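Dally-like, isoform A (Drosophila melanogaster, PDB 6XTZ) is a cell-surface glypican, probably a heparan sulfate proteoglycan, that binds Wnt and Hedgehog proteins and takes up palmitoleoyl serine in its helical core, consistent with shielding the Wnt lipid. Local coordinates at residues S286-M291 / I441-V446. The protein carries 5 engineered substitutions. Sequence-based numbering, arbitrary orientation.
Sequences SFNIVM and ILDRIV
Asn288 reaches across to Asp443 with its amide nitrogen. ND2 of Asn288 donates to OD1 of Asp443 over 3.2 Å. The oxygen is met on its syn side, 29° out of the carboxylate plane. Amide and carboxylate are strongly turned against each other, with 68° between their planes. The other end of the same amide faces its own chain: OD1 of Asn288 accepts from the backbone N of Val290 at 2.8 Å, nearly straight. CG of Asn288 stands anti to the backbone N (chi1 -165°), which carries the amide toward helix 441-455, and the turn about CB-CG aims OD1 back at Val290. With an alanine in its place, Val290 N is likely to lose its capping acceptor and Asp443 this donor. Ile289 follows. Its CG2 meets CD2 of Leu442 at 4.1 Å, and the two side chains cross at about a right angle. Leu442 also packs on Phe91 of helix 51-110, while Ile289 also packs on Ser196 and Phe197 of helix 185-216. Ile289 and Val290 both touch the bound O-palmitoleoyl serine. The contact thus ties the start of helix 441-455 to an Asn-capped turn entering helix 290-293, at the wall of the lipid pocket in the helical glypican core.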
# COMPACT_ATOMS: atom_id res chain seq x y z
N SER A 286 -19.44 -3.51 7.53
CA SER A 286 -20.39 -4.35 6.80
C SER A 286 -19.76 -5.64 6.31
O SER A 286 -20.38 -6.71 6.38
CB SER A 286 -20.98 -3.57 5.62
OG SER A 286 -21.39 -2.27 6.02
N PHE A 287 -18.53 -5.57 5.81
CA PHE A 287 -17.88 -6.73 5.21
C PHE A 287 -17.16 -7.60 6.23
O PHE A 287 -16.44 -8.52 5.84
CB PHE A 287 -16.91 -6.29 4.12
CG PHE A 287 -17.58 -5.75 2.88
CD1 PHE A 287 -18.96 -5.69 2.78
CD2 PHE A 287 -16.82 -5.31 1.81
CE1 PHE A 287 -19.57 -5.19 1.64
CE2 PHE A 287 -17.42 -4.81 0.67
CZ PHE A 287 -18.80 -4.76 0.59
N ASN A 288 -17.32 -7.32 7.52
CA ASN A 288 -16.64 -8.11 8.54
C ASN A 288 -17.14 -9.55 8.51
O ASN A 288 -18.34 -9.81 8.51
CB ASN A 288 -16.88 -7.50 9.92
CG ASN A 288 -15.93 -8.03 10.97
OD1 ASN A 288 -15.74 -9.24 11.10
ND2 ASN A 288 -15.31 -7.13 11.72
N ILE A 289 -16.19 -10.49 8.47
CA ILE A 289 -16.55 -11.90 8.36
C ILE A 289 -17.26 -12.40 9.61
O ILE A 289 -17.94 -13.43 9.57
CB ILE A 289 -15.29 -12.74 8.07
CG1 ILE A 289 -15.68 -14.12 7.53
CG2 ILE A 289 -14.42 -12.87 9.31
CD1 ILE A 289 -16.54 -14.07 6.29
N VAL A 290 -17.13 -11.68 10.73
CA VAL A 290 -17.85 -12.07 11.94
C VAL A 290 -19.33 -11.72 11.82
O VAL A 290 -20.19 -12.39 12.40
CB VAL A 290 -17.20 -11.41 13.17
CG1 VAL A 290 -17.88 -11.86 14.45
CG2 VAL A 290 -15.72 -11.72 13.22
N MET A 291 -19.66 -10.68 11.05
CA MET A 291 -21.04 -10.24 10.90
C MET A 291 -21.89 -11.22 10.10
O MET A 291 -23.12 -11.10 10.12
CB MET A 291 -21.09 -8.86 10.24
CG MET A 291 -20.39 -7.77 11.03
SD MET A 291 -21.08 -7.57 12.69
CE MET A 291 -22.77 -7.13 12.30
N ILE A 441 -9.05 -10.21 17.33
CA ILE A 441 -7.69 -9.90 16.90
C ILE A 441 -7.64 -9.57 15.42
O ILE A 441 -6.70 -8.89 14.98
CB ILE A 441 -6.73 -11.06 17.23
CG1 ILE A 441 -7.08 -12.30 16.41
CG2 ILE A 441 -6.77 -11.37 18.72
CD1 ILE A 441 -6.08 -13.43 16.56
N LEU A 442 -8.61 -10.03 14.63
CA LEU A 442 -8.66 -9.63 13.23
C LEU A 442 -8.96 -8.15 13.09
O LEU A 442 -8.37 -7.46 12.25
CB LEU A 442 -9.69 -10.47 12.47
CG LEU A 442 -9.85 -10.14 10.99
CD1 LEU A 442 -8.52 -10.25 10.26
CD2 LEU A 442 -10.89 -11.05 10.35
N ASP A 443 -9.87 -7.63 13.91
CA ASP A 443 -10.12 -6.19 13.92
C ASP A 443 -8.90 -5.43 14.42
O ASP A 443 -8.65 -4.31 13.97
CB ASP A 443 -11.33 -5.87 14.79
CG ASP A 443 -12.61 -6.52 14.28
OD1 ASP A 443 -12.53 -7.34 13.34
OD2 ASP A 443 -13.69 -6.21 14.83
N ARG A 444 -8.13 -6.02 15.34
CA ARG A 444 -6.97 -5.32 15.90
C ARG A 444 -5.88 -5.14 14.86
O ARG A 444 -5.26 -4.07 14.79
CB ARG A 444 -6.44 -6.10 17.11
CG ARG A 444 -7.44 -6.23 18.25
CD ARG A 444 -6.94 -7.18 19.33
NE ARG A 444 -5.73 -6.70 19.97
CZ ARG A 444 -5.12 -7.33 20.98
NH1 ARG A 444 -5.62 -8.46 21.45
NH2 ARG A 444 -4.02 -6.82 21.51
N ILE A 445 -5.63 -6.16 14.03
CA ILE A 445 -4.60 -6.02 13.01
C ILE A 445 -5.09 -5.14 11.86
O ILE A 445 -4.29 -4.43 11.23
CB ILE A 445 -4.14 -7.41 12.52
CG1 ILE A 445 -3.05 -7.29 11.46
CG2 ILE A 445 -5.31 -8.22 11.99
CD1 ILE A 445 -1.77 -6.65 11.95
N VAL A 446 -6.39 -5.16 11.58
CA VAL A 446 -6.94 -4.26 10.57
C VAL A 446 -6.84 -2.81 11.02
O VAL A 446 -6.47 -1.93 10.24
CB VAL A 446 -8.39 -4.65 10.23
CG1 VAL A 446 -9.06 -3.56 9.41
CG2 VAL A 446 -8.43 -5.97 9.48